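Local coordinates for succinyl-CoA ligase (ADP-forming) subunit alpha (Methanosaeta concilii, PDB 6HXI), which binds coenzyme A and carries, in one chain, a CoA-ligase-type alpha subunit followed by a helical region related to citrate synthase, at residues E95-A100 / R122-T127; G143-A148 / G195-V200; A428-K433 / L594-Y599; F513-L518 / M552-A557. One frame throughout, in Å; residues are numbered along the deposited sequence.

Contact 1. Residues E95-A100 / R122-T127; sequences ETTMEA and RVMAAT
Helix 93-102 and helix 118-130 lie side by side in a buried, largely apolar contact on one side of the parallel part of the N-terminal sheet. The two short segments run almost parallel, at 8°, with axes 10.5 Å apart, and two methionines fill the gap between them. Met124 has CG anti to its carbonyl carbon, runs straight through chi2 and bends at chi3, so its side chain crosses that of Thr97 at about a right angle. SD lies 3.6 Å from Thr97 CB and 3.7 Å from Thr97 CG2, while Thr97 OG1 turns back to bond Ala93 O. The pairing belongs to a Rossmann-like beta-alpha-beta succession: strand 83-86, helix 93-102, strand 108-111, helix 118-130 and strand 134-136. Met98 reaches the opposite way, to Thr127 and Val123: bent at chi2 and chi3, it curls over Thr127 obliquely and sets CE 3.5 Å from Thr127 OG1 and 4.2 Å from Val123 CG1. The Thr127 hydroxyl is already engaged, giving its proton to Val123 O at 2.7 Å from above the carbonyl plane; the same oxygen also accepts the helical bond from Thr127 N. Inward, Thr97 rests on Val109 and Val111 of strand 108-111. On another flank Leu156 of the citrate lyase chain packs against Val123 and Thr127, and the Thr97 side chain lies about 11 Å from bound coenzyme A.

Contact 2. Residues G143-A148 / G195-V200; sequences GMTAGA and GIYEGV
Thr145 and Glu198 face each other across a non-hydrogen-bonded antiparallel pair, their side chains crossing obliquely on one face of the sheet. Thr145 OG1, anti to its carbonyl carbon, comes within 2.9 Å of Glu198 OE2; its one proton can serve this carboxylate or Phe9 O. The other carboxylate oxygen, OE1, forms a salt bridge with Arg218, which probably favours the ionised acid. The methyl branch of Thr145 points the same way as the neighbouring Tyr197 side chain and lies beside it, CG2 4.2 Å from Tyr197 CE1; the ring reaches this place because CG is anti to its backbone N (chi1 175°). CG1 of Ile196 takes the crowded position between backbone N and carbonyl carbon (chi1 63°), and this brings its CD1 4.0 Å from Ala146 CB and close to Met144 CG. Between these faces the strands run antiparallel, at 169°. Met144 N donates to Gly199 O at 2.8 Å, and Gly199 N returns the bond to Met144 O at 2.8 Å, both nearly along the C=O axis. Ala146 N to Tyr197 O, also 2.8 Å, is more bent and joins the two segments where 195-200 turns a corner at Tyr197. Gly143 CA approaches Gly199 O to 3.1 Å, which depends on the glycine: a CB would clash with Gly199 O and Val200 CA. In the mixed sheet, strand 143-145 lies between 149-150 and 196-201, which pairs in turn with 172-176. Helix 179-192 packs on Met144 and Ile196 through Phe186, while helix 212-221 covers Glu198 and Val200.

Contact 3. Residues A428-K433 / L594-Y599; sequences ASCAGK and LGSRLY
Gly595 turns the chain out of helix 571-594 with the positive phi of a Schellman motif, and its carbonyl is gripped by Arg597: NH1 donates to Gly595 O at 2.8 Å, an acceptor in the guanidinium plane although the donor stands above the carbonyl plane. Ser596 follows with its CB 3.6 Å from Cys430 SG, which its first torsion sets anti to the carbonyl carbon; Ser596 OG bonds Gln591 instead. A water lies 3.3 Å from Ser596 O and 3.2 Å from Ser429 O, where it can bridge the two carbonyls, though other acceptors compete for its protons. At Arg597 the backbone does the touching, and its O comes within 3.2 Å of Cys430 CB. Leu598 then passes over the helix end: its CA makes a CA-H...O contact of 3.3 Å with Cys430 O. With CG anti to the backbone N, its CD1 swings back to 4.0 Å from Ala431 CB. Tyr599 brings its N near Cys430 CB, but its ring leads away, meeting His423 of the second subunit edge-to-face. Arg449 of that subunit also donates to both Cys430 O and Ser596 O, so carbonyls from both segments are tied into the subunit interface. The 428-433 segment is itself a Schellman ending, with Gly432 N bonded to Ser429 O and Lys433 N to Ala428 O. The loop after helix 571-594 thus lies across the C-terminal end of helix 420-430 in the citrate synthase-like region, with helix 435-443 next along the chain and touching Ala428.

Contact 4. Residues F513-L518 / M552-A557; sequences FPSTEL and MSSCGA
Almost all the close contact centres on Ser554, near the end of helix 540-555. Its chi1 of -65° puts OG beside the backbone N, where it bonds Asp550 O one turn back, and this leaves the oxygen placed to accept from the loop. Ser515 N does so at 3.2 Å, with an N-H...O angle of 151°. Ser515 OG, in the crowded position between its own N and carbonyl carbon (chi1 72°), folds inward to 3.0 Å from Ser554 OG, a hydrogen bond whose proton has another acceptor in reach. The ring of Pro514 closes the other flank, with CD 3.6 Å from Ser554 OG and 3.7 Å from Ser554 CB. Several approaches thus converge on one small polar side chain in the last turn of helix 540-555, met by the linker between two other helices. Outward the contact loosens quickly. Ser553 is exposed and touches lightly, its CB 4.4 Å from Ser515 OG, and its own hydroxyl bonds Ile549 O within the helix; the Pro514 ring also lies at the surface. Beneath, buried Phe513 offers only CB, 4.2 Å from Ser554 OG, while its ring meets Phe404 edge-to-face. The loop leads from helix 500-512 into helix 517-530, where Leu518 N bonds Asp550 OD1. Tyr400 of helix 399-412 packs on Pro514 and Ser554, and helix 540-555 ends at Cys555, in a disulfide with Cys618 of the fourth subunit.

In the fold
Contacts 1 and 2 are buried and belong to the two neighbouring alpha/beta sheet regions of the CoA-ligase part, their centres 25 Å apart. Contact 1 joins helices through sulfur, methyl and hydroxyl contacts; contact 2 joins strands by main-chain hydrogen bonds. Contacts 3 and 4 belong to the helical citrate synthase-like region, where loops meet helix ends. Contact 3 is partly buried among subunits and rests on van der Waals, CA-H...O and water-mediated contacts, whereas contact 4 is a surface contact held by serine hydrogen bonds. Along the chain contact 4 is nested inside the loop closed by contact 3, yet their nearest atoms are about 33 Å apart; both touch the fourth subunit.

Contact 1. Residues E95-A100 / R122-T127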
loop_
_atom_site.group_PDB
_atom_site.type_symbol
_atom_site.label_atom_id
_atom_site.label_comp_id
_atom_site.label_asym_id
_atom_site.label_seq_id
_atom_site.Cartn_x
_atom_site.Cartn_y
_atom_site.Cartn_z
ATOM N N GLU B 95 9.521 -44.939 -15.685
ATOM C CA GLU B 95 9.005 -44.896 -14.319
ATOM C C GLU B 95 7.487 -44.632 -14.252
ATOM O O GLU B 95 6.780 -45.313 -13.512
ATOM C CB GLU B 95 9.771 -43.853 -13.485
ATOM C CG GLU B 95 11.122 -44.321 -12.968
ATOM C CD GLU B 95 11.506 -43.868 -11.563
ATOM O OE1 GLU B 95 12.258 -44.610 -10.886
ATOM O OE2 GLU B 95 11.029 -42.790 -11.127
ATOM N N THR B 96 7.002 -43.674 -15.045
ATOM C CA THR B 96 5.586 -43.283 -15.083
ATOM C C THR B 96 4.716 -44.371 -15.745
ATOM O O THR B 96 3.653 -44.680 -15.211
ATOM C CB THR B 96 5.431 -41.877 -15.693
ATOM O OG1 THR B 96 5.900 -41.897 -17.044
ATOM C CG2 THR B 96 6.201 -40.793 -14.878
ATOM N N THR B 97 5.183 -44.992 -16.837
ATOM C CA THR B 97 4.441 -46.093 -17.489
ATOM C C THR B 97 4.346 -47.303 -16.558
ATOM O O THR B 97 3.270 -47.890 -16.421
ATOM C CB THR B 97 5.072 -46.500 -18.824
ATOM O OG1 THR B 97 5.165 -45.347 -19.663
ATOM C CG2 THR B 97 4.278 -47.595 -19.524
ATOM N N MET B 98 5.468 -47.638 -15.895
ATOM C CA MET B 98 5.547 -48.742 -14.961
ATOM C C MET B 98 4.602 -48.527 -13.787
ATOM O O MET B 98 3.872 -49.455 -13.419
ATOM C CB MET B 98 6.998 -49.008 -14.527
ATOM C CG MET B 98 7.877 -49.591 -15.645
ATOM S SD MET B 98 7.390 -51.242 -16.195
ATOM C CE MET B 98 7.950 -52.245 -14.773
ATOM N N GLU B 99 4.549 -47.289 -13.264
ATOM C CA GLU B 99 3.621 -46.932 -12.183
ATOM C C GLU B 99 2.154 -47.061 -12.639
ATOM O O GLU B 99 1.347 -47.634 -11.919
ATOM C CB GLU B 99 3.928 -45.528 -11.649
ATOM C CG GLU B 99 3.307 -45.238 -10.293
ATOM C CD GLU B 99 3.638 -43.876 -9.708
ATOM O OE1 GLU B 99 3.415 -43.686 -8.489
ATOM O OE2 GLU B 99 4.134 -43.005 -10.463
ATOM N N ALA B 100 1.822 -46.576 -13.846
ATOM C CA ALA B 100 0.468 -46.699 -14.383
ATOM C C ALA B 100 0.071 -48.174 -14.600
ATOM O O ALA B 100 -1.073 -48.538 -14.305
ATOM C CB ALA B 100 0.349 -45.927 -15.683
ATOM N N ARG B 122 11.535 -53.014 -23.675
ATOM C CA ARG B 122 11.382 -54.466 -23.537
ATOM C C ARG B 122 10.771 -54.806 -22.165
ATOM O O ARG B 122 9.882 -55.650 -22.083
ATOM C CB ARG B 122 12.731 -55.175 -23.670
ATOM C CG ARG B 122 13.260 -55.267 -25.075
ATOM C CD ARG B 122 14.365 -56.304 -25.179
ATOM N NE ARG B 122 15.594 -55.895 -24.490
ATOM C CZ ARG B 122 16.539 -55.133 -25.036
ATOM N NH1 ARG B 122 17.627 -54.822 -24.344
ATOM N NH2 ARG B 122 16.422 -54.710 -26.289
ATOM N N VAL B 123 11.229 -54.131 -21.096
ATOM C CA VAL B 123 10.693 -54.337 -19.730
ATOM C C VAL B 123 9.220 -53.860 -19.645
ATOM O O VAL B 123 8.423 -54.530 -18.998
ATOM C CB VAL B 123 11.589 -53.750 -18.614
ATOM C CG1 VAL B 123 10.896 -53.821 -17.250
ATOM C CG2 VAL B 123 12.942 -54.467 -18.576
ATOM N N MET B 124 8.857 -52.765 -20.351
ATOM C CA MET B 124 7.474 -52.271 -20.376
ATOM C C MET B 124 6.561 -53.247 -21.123
ATOM O O MET B 124 5.484 -53.569 -20.623
ATOM C CB MET B 124 7.389 -50.862 -20.988
ATOM C CG MET B 124 8.011 -49.809 -20.100
ATOM S SD MET B 124 7.738 -48.102 -20.617
ATOM C CE MET B 124 8.801 -47.981 -22.019
ATOM N N ALA B 125 7.016 -53.729 -22.308
ATOM C CA ALA B 125 6.326 -54.696 -23.165
ATOM C C ALA B 125 6.056 -55.976 -22.424
ATOM O O ALA B 125 4.919 -56.442 -22.451
ATOM C CB ALA B 125 7.142 -54.984 -24.423
ATOM N N ALA B 126 7.090 -56.539 -21.738
ATOM C CA ALA B 126 6.979 -57.766 -20.954
ATOM C C ALA B 126 6.026 -57.562 -19.748
ATOM O O ALA B 126 5.210 -58.444 -19.466
ATOM C CB ALA B 126 8.348 -58.195 -20.478
ATOM N N THR B 127 6.110 -56.392 -19.067
ATOM C CA THR B 127 5.239 -56.049 -17.940
ATOM C C THR B 127 3.791 -56.016 -18.430
ATOM O O THR B 127 2.919 -56.597 -17.792
ATOM C CB THR B 127 5.699 -54.738 -17.266
ATOM O OG1 THR B 127 6.991 -54.950 -16.714
ATOM C CG2 THR B 127 4.773 -54.277 -16.148
#

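Contact 2. Residues G143-A148 / G195-V200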
loop_
_atom_site.group_PDB
_atom_site.type_symbol
_atom_site.label_atom_id
_atom_site.label_comp_id
_atom_site.label_asym_id
_atom_site.label_seq_id
_atom_site.Cartn_x
_atom_site.Cartn_y
_atom_site.Cartn_z
ATOM N N GLY B 143 -2.890 -43.361 -31.614
ATOM C CA GLY B 143 -3.878 -43.977 -32.480
ATOM C C GLY B 143 -5.258 -43.468 -32.125
ATOM O O GLY B 143 -5.397 -42.529 -31.327
ATOM N N MET B 144 -6.281 -44.039 -32.750
ATOM C CA MET B 144 -7.658 -43.618 -32.521
ATOM C C MET B 144 -8.687 -44.597 -33.023
ATOM O O MET B 144 -8.398 -45.375 -33.920
ATOM C CB MET B 144 -7.930 -42.203 -33.098
ATOM C CG MET B 144 -7.781 -42.045 -34.599
ATOM S SD MET B 144 -9.000 -40.864 -35.291
ATOM C CE MET B 144 -8.629 -39.370 -34.396
ATOM N N THR B 145 -9.887 -44.548 -32.438
ATOM C CA THR B 145 -11.089 -45.262 -32.871
ATOM C C THR B 145 -11.944 -44.118 -33.426
ATOM O O THR B 145 -12.299 -43.193 -32.677
ATOM C CB THR B 145 -11.795 -46.022 -31.724
ATOM O OG1 THR B 145 -10.893 -46.961 -31.134
ATOM C CG2 THR B 145 -13.041 -46.765 -32.206
ATOM N N ALA B 146 -12.206 -44.133 -34.739
ATOM C CA ALA B 146 -12.989 -43.110 -35.409
ATOM C C ALA B 146 -14.384 -42.977 -34.804
ATOM O O ALA B 146 -15.052 -43.970 -34.551
ATOM C CB ALA B 146 -13.071 -43.405 -36.884
ATOM N N GLY B 147 -14.757 -41.755 -34.486
ATOM C CA GLY B 147 -16.025 -41.436 -33.852
ATOM C C GLY B 147 -16.134 -41.796 -32.386
ATOM O O GLY B 147 -17.218 -41.655 -31.822
ATOM N N ALA B 148 -15.034 -42.233 -31.733
ATOM C CA ALA B 148 -15.080 -42.665 -30.330
ATOM C C ALA B 148 -14.000 -42.075 -29.398
ATOM O O ALA B 148 -14.351 -41.526 -28.356
ATOM C CB ALA B 148 -15.048 -44.179 -30.256
ATOM N N GLY B 195 -13.334 -45.361 -44.891
ATOM C CA GLY B 195 -12.433 -44.861 -43.866
ATOM C C GLY B 195 -12.088 -45.867 -42.793
ATOM O O GLY B 195 -12.588 -46.996 -42.796
ATOM N N ILE B 196 -11.226 -45.456 -41.873
ATOM C CA ILE B 196 -10.831 -46.308 -40.758
ATOM C C ILE B 196 -11.945 -46.462 -39.722
ATOM O O ILE B 196 -12.731 -45.550 -39.481
ATOM C CB ILE B 196 -9.489 -45.890 -40.060
ATOM C CG1 ILE B 196 -9.565 -44.503 -39.404
ATOM C CG2 ILE B 196 -8.289 -45.989 -40.989
ATOM C CD1 ILE B 196 -9.379 -44.475 -37.919
ATOM N N TYR B 197 -11.972 -47.629 -39.098
ATOM C CA TYR B 197 -12.768 -47.907 -37.924
ATOM C C TYR B 197 -11.800 -47.491 -36.780
ATOM O O TYR B 197 -12.139 -46.649 -35.949
ATOM C CB TYR B 197 -13.093 -49.409 -37.826
ATOM C CG TYR B 197 -13.831 -49.766 -36.557
ATOM C CD1 TYR B 197 -13.141 -50.060 -35.385
ATOM C CD2 TYR B 197 -15.223 -49.774 -36.517
ATOM C CE1 TYR B 197 -13.816 -50.328 -34.194
ATOM C CE2 TYR B 197 -15.909 -50.062 -35.337
ATOM C CZ TYR B 197 -15.199 -50.349 -34.180
ATOM O OH TYR B 197 -15.860 -50.653 -33.012
ATOM N N GLU B 198 -10.575 -48.060 -36.798
ATOM C CA GLU B 198 -9.522 -47.832 -35.817
ATOM C C GLU B 198 -8.153 -47.774 -36.510
ATOM O O GLU B 198 -7.930 -48.460 -37.512
ATOM C CB GLU B 198 -9.549 -48.982 -34.794
ATOM C CG GLU B 198 -8.783 -48.721 -33.519
ATOM C CD GLU B 198 -8.999 -49.785 -32.466
ATOM O OE1 GLU B 198 -8.285 -50.810 -32.509
ATOM O OE2 GLU B 198 -9.889 -49.601 -31.601
ATOM N N GLY B 199 -7.249 -46.991 -35.949
ATOM C CA GLY B 199 -5.882 -46.853 -36.443
ATOM C C GLY B 199 -4.885 -46.759 -35.304
ATOM O O GLY B 199 -5.148 -46.056 -34.331
ATOM N N VAL B 200 -3.748 -47.467 -35.396
ATOM C CA VAL B 200 -2.727 -47.448 -34.332
ATOM C C VAL B 200 -1.317 -47.316 -34.925
ATOM O O VAL B 200 -1.007 -47.989 -35.909
ATOM C CB VAL B 200 -2.816 -48.701 -33.380
ATOM C CG1 VAL B 200 -1.637 -48.766 -32.401
ATOM C CG2 VAL B 200 -4.136 -48.747 -32.611
#

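Contact 3. Residues A428-K433 / L594-Y599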
loop_
_atom_site.group_PDB
_atom_site.type_symbol
_atom_site.label_atom_id
_atom_site.label_comp_id
_atom_site.label_asym_id
_atom_site.label_seq_id
_atom_site.Cartn_x
_atom_site.Cartn_y
_atom_site.Cartn_z
ATOM N N ALA B 428 5.282 -1.197 11.171
ATOM C CA ALA B 428 4.835 -2.379 10.394
ATOM C C ALA B 428 5.858 -3.527 10.561
ATOM O O ALA B 428 5.439 -4.675 10.719
ATOM C CB ALA B 428 4.701 -2.012 8.878
ATOM N N SER B 429 7.182 -3.214 10.471
ATOM C CA SER B 429 8.256 -4.221 10.649
ATOM C C SER B 429 8.184 -4.825 12.064
ATOM O O SER B 429 8.289 -6.022 12.215
ATOM C CB SER B 429 9.639 -3.623 10.386
ATOM O OG SER B 429 10.614 -4.640 10.197
ATOM N N CYS B 430 7.951 -4.003 13.071
ATOM C CA CYS B 430 7.804 -4.437 14.468
ATOM C C CYS B 430 6.519 -5.294 14.647
ATOM O O CYS B 430 6.464 -6.127 15.542
ATOM C CB CYS B 430 7.805 -3.238 15.415
ATOM S SG CYS B 430 9.410 -2.420 15.562
ATOM N N ALA B 431 5.523 -5.114 13.761
ATOM C CA ALA B 431 4.296 -5.900 13.769
ATOM C C ALA B 431 4.502 -7.231 13.011
ATOM O O ALA B 431 3.528 -7.958 12.770
ATOM C CB ALA B 431 3.156 -5.098 13.168
ATOM N N GLY B 432 5.751 -7.522 12.650
ATOM C CA GLY B 432 6.161 -8.742 11.965
ATOM C C GLY B 432 5.761 -8.799 10.532
ATOM O O GLY B 432 5.646 -9.882 9.980
ATOM N N LYS B 433 5.552 -7.652 9.902
ATOM C CA LYS B 433 5.176 -7.658 8.479
ATOM C C LYS B 433 6.391 -7.888 7.562
ATOM O O LYS B 433 7.501 -7.547 7.937
ATOM C CB LYS B 433 4.419 -6.379 8.098
ATOM C CG LYS B 433 3.021 -6.270 8.780
ATOM C CD LYS B 433 2.151 -7.460 8.649
ATOM C CE LYS B 433 1.785 -7.908 7.240
ATOM N NZ LYS B 433 1.002 -6.912 6.529
ATOM N N LEU B 594 17.419 -6.716 14.785
ATOM C CA LEU B 594 17.311 -6.463 16.214
ATOM C C LEU B 594 16.272 -7.356 16.938
ATOM O O LEU B 594 16.319 -7.429 18.160
ATOM C CB LEU B 594 16.929 -4.964 16.466
ATOM C CG LEU B 594 17.923 -3.897 16.022
ATOM C CD1 LEU B 594 17.265 -2.513 15.986
ATOM C CD2 LEU B 594 19.181 -3.916 16.885
ATOM N N GLY B 595 15.354 -7.999 16.201
ATOM C CA GLY B 595 14.296 -8.830 16.783
ATOM C C GLY B 595 13.317 -7.974 17.571
ATOM O O GLY B 595 12.845 -8.376 18.640
ATOM N N SER B 596 13.037 -6.758 17.054
ATOM C CA SER B 596 12.152 -5.773 17.691
ATOM C C SER B 596 10.766 -6.295 17.917
ATOM O O SER B 596 10.240 -7.021 17.077
ATOM C CB SER B 596 12.096 -4.503 16.860
ATOM O OG SER B 596 13.375 -3.900 16.866
ATOM N N ARG B 597 10.150 -5.878 19.032
ATOM C CA ARG B 597 8.805 -6.329 19.407
ATOM C C ARG B 597 7.748 -5.436 18.806
ATOM O O ARG B 597 8.077 -4.334 18.392
ATOM C CB ARG B 597 8.636 -6.302 20.959
ATOM C CG ARG B 597 9.703 -7.006 21.808
ATOM C CD ARG B 597 10.379 -8.196 21.146
ATOM N NE ARG B 597 9.459 -9.302 20.890
ATOM C CZ ARG B 597 9.647 -10.218 19.950
ATOM N NH1 ARG B 597 10.727 -10.175 19.174
ATOM N NH2 ARG B 597 8.765 -11.196 19.784
ATOM N N LEU B 598 6.459 -5.864 18.881
ATOM C CA LEU B 598 5.286 -5.131 18.464
ATOM C C LEU B 598 5.270 -3.750 19.157
ATOM O O LEU B 598 5.477 -3.638 20.370
ATOM C CB LEU B 598 4.025 -5.947 18.864
ATOM C CG LEU B 598 2.630 -5.352 18.560
ATOM C CD1 LEU B 598 2.349 -5.419 17.104
ATOM C CD2 LEU B 598 1.548 -6.089 19.297
ATOM N N TYR B 599 4.982 -2.698 18.390
ATOM C CA TYR B 599 4.904 -1.360 18.970
ATOM C C TYR B 599 3.475 -1.091 19.391
ATOM O O TYR B 599 2.548 -1.453 18.667
ATOM C CB TYR B 599 5.276 -0.320 17.919
ATOM C CG TYR B 599 5.228 1.121 18.395
ATOM C CD1 TYR B 599 6.112 1.588 19.367
ATOM C CD2 TYR B 599 4.308 2.025 17.864
ATOM C CE1 TYR B 599 6.069 2.908 19.814
ATOM C CE2 TYR B 599 4.318 3.370 18.244
ATOM C CZ TYR B 599 5.218 3.809 19.205
ATOM O OH TYR B 599 5.220 5.101 19.671
HETATM O O HOH W 1 10.926 -6.663 13.894
#

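Contact 4. Residues F513-L518 / M552-A557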
loop_
_atom_site.group_PDB
_atom_site.type_symbol
_atom_site.label_atom_id
_atom_site.label_comp_id
_atom_site.label_asym_id
_atom_site.label_seq_id
_atom_site.Cartn_x
_atom_site.Cartn_y
_atom_site.Cartn_z
ATOM N N PHE B 513 26.009 22.899 -13.742
ATOM C CA PHE B 513 24.843 23.175 -14.587
ATOM C C PHE B 513 25.101 24.273 -15.578
ATOM O O PHE B 513 25.517 25.361 -15.168
ATOM C CB PHE B 513 23.595 23.546 -13.767
ATOM C CG PHE B 513 22.830 22.455 -13.068
ATOM C CD1 PHE B 513 23.440 21.237 -12.765
ATOM C CD2 PHE B 513 21.523 22.682 -12.607
ATOM C CE1 PHE B 513 22.756 20.269 -12.037
ATOM C CE2 PHE B 513 20.849 21.717 -11.901
ATOM C CZ PHE B 513 21.476 20.525 -11.598
ATOM N N PRO B 514 24.754 24.070 -16.859
ATOM C CA PRO B 514 24.917 25.154 -17.838
ATOM C C PRO B 514 24.225 26.453 -17.418
ATOM O O PRO B 514 24.813 27.524 -17.575
ATOM C CB PRO B 514 24.337 24.553 -19.119
ATOM C CG PRO B 514 24.593 23.074 -18.964
ATOM C CD PRO B 514 24.281 22.833 -17.519
ATOM N N SER B 515 23.011 26.350 -16.829
ATOM C CA SER B 515 22.218 27.474 -16.313
ATOM C C SER B 515 21.605 27.153 -14.945
ATOM O O SER B 515 21.158 26.032 -14.723
ATOM C CB SER B 515 21.102 27.845 -17.281
ATOM O OG SER B 515 20.078 26.865 -17.278
ATOM N N THR B 516 21.583 28.153 -14.042
ATOM C CA THR B 516 21.010 28.089 -12.685
ATOM C C THR B 516 20.179 29.371 -12.456
ATOM O O THR B 516 20.351 30.025 -11.429
ATOM C CB THR B 516 22.125 27.946 -11.607
ATOM O OG1 THR B 516 22.905 29.140 -11.580
ATOM C CG2 THR B 516 23.049 26.729 -11.820
ATOM N N GLU B 517 19.303 29.747 -13.416
ATOM C CA GLU B 517 18.457 30.951 -13.341
ATOM C C GLU B 517 17.458 30.916 -12.161
ATOM O O GLU B 517 17.326 31.906 -11.428
ATOM C CB GLU B 517 17.716 31.140 -14.667
ATOM C CG GLU B 517 17.205 32.556 -14.911
ATOM C CD GLU B 517 16.350 32.779 -16.151
ATOM O OE1 GLU B 517 15.628 31.842 -16.571
ATOM O OE2 GLU B 517 16.352 33.923 -16.661
ATOM N N LEU B 518 16.767 29.771 -11.963
ATOM C CA LEU B 518 15.818 29.678 -10.869
ATOM C C LEU B 518 16.555 29.590 -9.531
ATOM O O LEU B 518 16.074 30.143 -8.529
ATOM C CB LEU B 518 14.797 28.575 -11.100
ATOM C CG LEU B 518 13.575 28.586 -10.167
ATOM C CD1 LEU B 518 12.818 29.903 -10.231
ATOM C CD2 LEU B 518 12.678 27.397 -10.432
ATOM N N MET B 552 16.176 20.880 -16.111
ATOM C CA MET B 552 15.294 20.786 -17.264
ATOM C C MET B 552 15.485 21.943 -18.238
ATOM O O MET B 552 15.546 21.698 -19.434
ATOM C CB MET B 552 13.854 20.650 -16.830
ATOM C CG MET B 552 13.546 19.269 -16.309
ATOM S SD MET B 552 11.792 19.088 -16.011
ATOM C CE MET B 552 11.573 20.160 -14.645
ATOM N N SER B 553 15.644 23.179 -17.729
ATOM C CA SER B 553 15.950 24.349 -18.549
ATOM C C SER B 553 17.348 24.210 -19.182
ATOM O O SER B 553 17.552 24.685 -20.290
ATOM C CB SER B 553 15.910 25.623 -17.710
ATOM O OG SER B 553 14.589 25.862 -17.264
ATOM N N SER B 554 18.312 23.579 -18.480
ATOM C CA SER B 554 19.676 23.354 -19.015
ATOM C C SER B 554 19.646 22.308 -20.141
ATOM O O SER B 554 20.364 22.490 -21.106
ATOM C CB SER B 554 20.648 22.926 -17.923
ATOM O OG SER B 554 20.854 23.935 -16.951
ATOM N N CYS B 555 18.795 21.247 -20.041
ATOM C CA CYS B 555 18.668 20.210 -21.094
ATOM C C CYS B 555 18.251 20.848 -22.459
ATOM O O CYS B 555 18.771 20.458 -23.495
ATOM C CB CYS B 555 17.744 19.055 -20.668
ATOM S SG CYS B 555 16.937 18.166 -22.043
ATOM N N GLY B 556 17.394 21.871 -22.417
ATOM C CA GLY B 556 16.913 22.586 -23.592
ATOM C C GLY B 556 15.775 21.908 -24.338
ATOM O O GLY B 556 15.070 22.578 -25.093
ATOM N N ALA B 557 15.569 20.588 -24.130
ATOM C CA ALA B 557 14.538 19.811 -24.849
ATOM C C ALA B 557 13.121 19.886 -24.233
ATOM O O ALA B 557 12.171 19.313 -24.793
ATOM C CB ALA B 557 14.979 18.368 -25.013
#